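Long-range contact in tannase (Lactobacillus plantarum, PDB 3WA7), which probably hydrolyses the galloyl ester bonds of tannins, as a tannase of the alpha/beta-hydrolase family: residues R297-F308 with F320-L330. Sequence-based numbering, arbitrary orientation.
Sequences RQLLISSAQTAF and FVVTGNQVTDL. With SO4 (sulfate ion), chain B.
I301 packs between V327 and L330. Its CG1 lies 3.6 Å from L330 CB, and its CG2 branch crosses V327 to meet CG1 of that valine. A304 sets its CB against the F320 ring, 3.6 Å from CE2. L330 CD1 sits over the centre of one face of that ring. The other methyl of L330, CD2, reaches L300 CB at 3.7 Å; W447 also meets the F320 ring, and Y335 of helix 332-339 touches L300 and L330. The strands 320-323 and 326-330 form a two-stranded antiparallel beta hairpin, closed by a type II' turn from T323 to Q326. T328 and D329 make a classic beta bulge opposite V321. Helix 297-308 runs nearly antiparallel to strand 326-330, with axes 8.0 Å apart. Q305 holds the turn end with its amide. CG stands anti to the backbone N (chi1 -175°) and the chain bends at chi2, bringing the amide to the strand edge. OE1 accepts a nearly straight bond from V327 N (2.8 Å), and NE2 donates to N325 O (3.0 Å) in the carbonyl plane. A water bridges Q305 OE1 and V327 O. The Q326 amide lies almost parallel to that of Q305. F308 turns its ring edge to N325 O, 3.4 Å from CD2. At the other end, R297 lays CD against L330 O and donates from NE and NH2 to a sulfate ion, which R293, L332 and S333 also bind.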
loop_
_atom_site.group_PDB
_atom_site.type_symbol
_atom_site.label_atom_id
_atom_site.label_comp_id
_atom_site.label_asym_id
_atom_site.label_seq_id
_atom_site.Cartn_x
_atom_site.Cartn_y
_atom_site.Cartn_z
ATOM N N ARG A 297 18.627 -11.646 -1.482
ATOM C CA ARG A 297 19.574 -11.744 -2.594
ATOM C C ARG A 297 18.973 -12.558 -3.739
ATOM O O ARG A 297 19.035 -12.165 -4.905
ATOM C CB ARG A 297 20.877 -12.414 -2.133
ATOM C CG ARG A 297 21.940 -12.499 -3.224
ATOM C CD ARG A 297 23.158 -13.334 -2.805
ATOM N NE ARG A 297 23.735 -12.895 -1.535
ATOM C CZ ARG A 297 23.620 -13.567 -0.392
ATOM N NH1 ARG A 297 22.949 -14.713 -0.355
ATOM N NH2 ARG A 297 24.175 -13.094 0.715
ATOM N N GLN A 298 18.386 -13.695 -3.394
ATOM C CA GLN A 298 17.787 -14.579 -4.383
ATOM C C GLN A 298 16.590 -13.968 -5.105
ATOM O O GLN A 298 16.365 -14.232 -6.290
ATOM C CB GLN A 298 17.414 -15.901 -3.705
ATOM C CG GLN A 298 18.656 -16.702 -3.347
ATOM C CD GLN A 298 18.484 -17.625 -2.158
ATOM O OE1 GLN A 298 19.448 -18.250 -1.714
ATOM N NE2 GLN A 298 17.268 -17.719 -1.638
ATOM N N LEU A 299 15.828 -13.144 -4.398
ATOM C CA LEU A 299 14.670 -12.501 -4.997
ATOM C C LEU A 299 15.145 -11.491 -6.040
ATOM O O LEU A 299 14.521 -11.324 -7.086
ATOM C CB LEU A 299 13.843 -11.808 -3.915
ATOM C CG LEU A 299 12.451 -11.314 -4.302
ATOM C CD1 LEU A 299 11.638 -12.437 -4.944
ATOM C CD2 LEU A 299 11.761 -10.811 -3.048
ATOM N N LEU A 300 16.259 -10.824 -5.758
ATOM C CA LEU A 300 16.802 -9.858 -6.706
ATOM C C LEU A 300 17.418 -10.582 -7.904
ATOM O O LEU A 300 17.392 -10.078 -9.027
ATOM C CB LEU A 300 17.830 -8.957 -6.011
ATOM C CG LEU A 300 17.153 -7.861 -5.179
ATOM C CD1 LEU A 300 18.117 -7.283 -4.150
ATOM C CD2 LEU A 300 16.641 -6.774 -6.113
ATOM N N ILE A 301 17.970 -11.769 -7.669
ATOM C CA ILE A 301 18.547 -12.541 -8.763
ATOM C C ILE A 301 17.396 -12.975 -9.669
ATOM O O ILE A 301 17.496 -12.913 -10.893
ATOM C CB ILE A 301 19.304 -13.785 -8.241
ATOM C CG1 ILE A 301 20.615 -13.342 -7.581
ATOM C CG2 ILE A 301 19.587 -14.758 -9.395
ATOM C CD1 ILE A 301 21.404 -14.467 -6.937
ATOM N N SER A 302 16.298 -13.400 -9.054
ATOM C CA SER A 302 15.129 -13.832 -9.810
ATOM C C SER A 302 14.544 -12.663 -10.603
ATOM O O SER A 302 14.093 -12.838 -11.740
ATOM C CB SER A 302 14.073 -14.403 -8.862
ATOM O OG SER A 302 12.933 -14.839 -9.581
ATOM N N SER A 303 14.558 -11.477 -10.000
ATOM C CA SER A 303 14.044 -10.275 -10.652
ATOM C C SER A 303 14.857 -9.970 -11.905
ATOM O O SER A 303 14.300 -9.685 -12.967
ATOM C CB SER A 303 14.114 -9.078 -9.700
ATOM O OG SER A 303 13.716 -7.885 -10.360
ATOM N N ALA A 304 16.179 -10.032 -11.765
ATOM C CA ALA A 304 17.086 -9.779 -12.877
ATOM C C ALA A 304 16.913 -10.841 -13.956
ATOM O O ALA A 304 16.917 -10.533 -15.149
ATOM C CB ALA A 304 18.529 -9.778 -12.384
ATOM N N GLN A 305 16.773 -12.095 -13.534
ATOM C CA GLN A 305 16.607 -13.195 -14.479
ATOM C C GLN A 305 15.363 -12.989 -15.334
ATOM O O GLN A 305 15.406 -13.127 -16.556
ATOM C CB GLN A 305 16.486 -14.526 -13.740
ATOM C CG GLN A 305 16.429 -15.744 -14.662
ATOM C CD GLN A 305 17.744 -15.984 -15.373
ATOM O OE1 GLN A 305 18.757 -16.278 -14.738
ATOM N NE2 GLN A 305 17.738 -15.854 -16.698
ATOM N N THR A 306 14.254 -12.666 -14.679
ATOM C CA THR A 306 12.986 -12.449 -15.367
ATOM C C THR A 306 13.085 -11.353 -16.421
ATOM O O THR A 306 12.565 -11.500 -17.529
ATOM C CB THR A 306 11.877 -12.096 -14.360
ATOM O OG1 THR A 306 11.653 -13.221 -13.502
ATOM C CG2 THR A 306 10.582 -11.738 -15.076
ATOM N N ALA A 307 13.756 -10.259 -16.077
ATOM C CA ALA A 307 13.919 -9.144 -17.001
ATOM C C ALA A 307 14.841 -9.529 -18.151
ATOM O O ALA A 307 14.553 -9.251 -19.315
ATOM C CB ALA A 307 14.475 -7.935 -16.265
ATOM N N PHE A 308 15.951 -10.177 -17.818
ATOM C CA PHE A 308 16.924 -10.606 -18.816
ATOM C C PHE A 308 16.252 -11.556 -19.811
ATOM O O PHE A 308 16.475 -11.467 -21.023
ATOM C CB PHE A 308 18.097 -11.298 -18.107
ATOM C CG PHE A 308 19.251 -11.640 -19.009
ATOM C CD1 PHE A 308 19.787 -10.690 -19.871
ATOM C CD2 PHE A 308 19.826 -12.904 -18.967
ATOM C CE1 PHE A 308 20.883 -10.995 -20.679
ATOM C CE2 PHE A 308 20.923 -13.220 -19.771
ATOM C CZ PHE A 308 21.451 -12.262 -20.627
ATOM N N PHE A 320 25.693 -8.158 -10.148
ATOM C CA PHE A 320 25.307 -9.444 -10.713
ATOM C C PHE A 320 26.376 -10.205 -11.484
ATOM O O PHE A 320 27.297 -9.623 -12.059
ATOM C CB PHE A 320 24.070 -9.285 -11.604
ATOM C CG PHE A 320 22.848 -8.811 -10.869
ATOM C CD1 PHE A 320 22.599 -7.450 -10.708
ATOM C CD2 PHE A 320 21.955 -9.726 -10.319
ATOM C CE1 PHE A 320 21.475 -7.006 -10.008
ATOM C CE2 PHE A 320 20.827 -9.292 -9.616
ATOM C CZ PHE A 320 20.588 -7.930 -9.462
ATOM N N VAL A 321 26.244 -11.526 -11.471
ATOM C CA VAL A 321 27.156 -12.398 -12.196
ATOM C C VAL A 321 26.299 -13.152 -13.197
ATOM O O VAL A 321 25.302 -13.774 -12.828
ATOM C CB VAL A 321 27.849 -13.413 -11.269
ATOM C CG1 VAL A 321 28.755 -14.323 -12.090
ATOM C CG2 VAL A 321 28.652 -12.687 -10.205
ATOM N N VAL A 322 26.682 -13.088 -14.466
ATOM C CA VAL A 322 25.932 -13.763 -15.515
ATOM C C VAL A 322 26.742 -14.868 -16.176
ATOM O O VAL A 322 27.892 -14.664 -16.559
ATOM C CB VAL A 322 25.488 -12.769 -16.608
ATOM C CG1 VAL A 322 24.807 -13.517 -17.750
ATOM C CG2 VAL A 322 24.548 -11.731 -16.013
ATOM N N THR A 323 26.125 -16.040 -16.293
ATOM C CA THR A 323 26.747 -17.196 -16.929
ATOM C C THR A 323 25.767 -17.624 -18.018
ATOM O O THR A 323 24.636 -18.005 -17.720
ATOM C CB THR A 323 26.931 -18.354 -15.930
ATOM O OG1 THR A 323 27.568 -17.867 -14.740
ATOM C CG2 THR A 323 27.795 -19.445 -16.541
ATOM N N GLY A 324 26.194 -17.560 -19.276
ATOM C CA GLY A 324 25.298 -17.921 -20.360
ATOM C C GLY A 324 24.115 -16.971 -20.320
ATOM O O GLY A 324 24.301 -15.758 -20.323
ATOM N N ASN A 325 22.900 -17.512 -20.280
ATOM C CA ASN A 325 21.702 -16.677 -20.210
ATOM C C ASN A 325 21.139 -16.691 -18.791
ATOM O O ASN A 325 19.991 -16.314 -18.570
ATOM C CB ASN A 325 20.617 -17.180 -21.169
ATOM C CG ASN A 325 20.809 -16.684 -22.590
ATOM O OD1 ASN A 325 21.120 -15.513 -22.816
ATOM N ND2 ASN A 325 20.604 -17.570 -23.559
ATOM N N GLN A 326 21.951 -17.120 -17.831
ATOM C CA GLN A 326 21.498 -17.201 -16.451
ATOM C C GLN A 326 22.222 -16.274 -15.483
ATOM O O GLN A 326 23.439 -16.096 -15.564
ATOM C CB GLN A 326 21.635 -18.644 -15.952
ATOM C CG GLN A 326 20.826 -19.659 -16.748
ATOM C CD GLN A 326 19.332 -19.411 -16.661
ATOM O OE1 GLN A 326 18.759 -19.388 -15.571
ATOM N NE2 GLN A 326 18.692 -19.223 -17.811
ATOM N N VAL A 327 21.456 -15.673 -14.577
ATOM C CA VAL A 327 22.020 -14.802 -13.551
ATOM C C VAL A 327 22.356 -15.790 -12.437
ATOM O O VAL A 327 21.461 -16.318 -11.772
ATOM C CB VAL A 327 20.983 -13.778 -13.045
ATOM C CG1 VAL A 327 21.639 -12.828 -12.055
ATOM C CG2 VAL A 327 20.395 -13.004 -14.219
ATOM N N THR A 328 23.645 -16.042 -12.240
ATOM C CA THR A 328 24.085 -17.026 -11.256
ATOM C C THR A 328 24.463 -16.557 -9.859
ATOM O O THR A 328 24.593 -17.376 -8.951
ATOM C CB THR A 328 25.260 -17.839 -11.815
ATOM O OG1 THR A 328 26.342 -16.958 -12.138
ATOM C CG2 THR A 328 24.829 -18.583 -13.069
ATOM N N ASP A 329 24.653 -15.259 -9.672
ATOM C CA ASP A 329 25.007 -14.774 -8.347
ATOM C C ASP A 329 24.815 -13.273 -8.249
ATOM O O ASP A 329 24.594 -12.592 -9.251
ATOM C CB ASP A 329 26.460 -15.125 -8.019
ATOM C CG ASP A 329 26.678 -15.376 -6.534
ATOM O OD1 ASP A 329 25.911 -14.833 -5.711
ATOM O OD2 ASP A 329 27.625 -16.115 -6.191
ATOM N N LEU A 330 24.909 -12.763 -7.029
ATOM C CA LEU A 330 24.738 -11.344 -6.785
ATOM C C LEU A 330 25.456 -10.881 -5.531
ATOM O O LEU A 330 25.367 -11.518 -4.477
ATOM C CB LEU A 330 23.249 -11.001 -6.643
ATOM C CG LEU A 330 22.937 -9.614 -6.059
ATOM C CD1 LEU A 330 23.420 -8.529 -7.007
ATOM C CD2 LEU A 330 21.441 -9.481 -5.811
HETATM S S SO4 B . 26.310 -10.173 -0.055
HETATM O O1 SO4 B . 25.705 -10.633 -1.319
HETATM O O2 SO4 B . 26.162 -8.716 0.085
HETATM O O3 SO4 B . 25.652 -10.846 1.079
HETATM O O4 SO4 B . 27.747 -10.515 -0.053
HETATM O O HOH W 1 18.734 -17.061 -12.135
#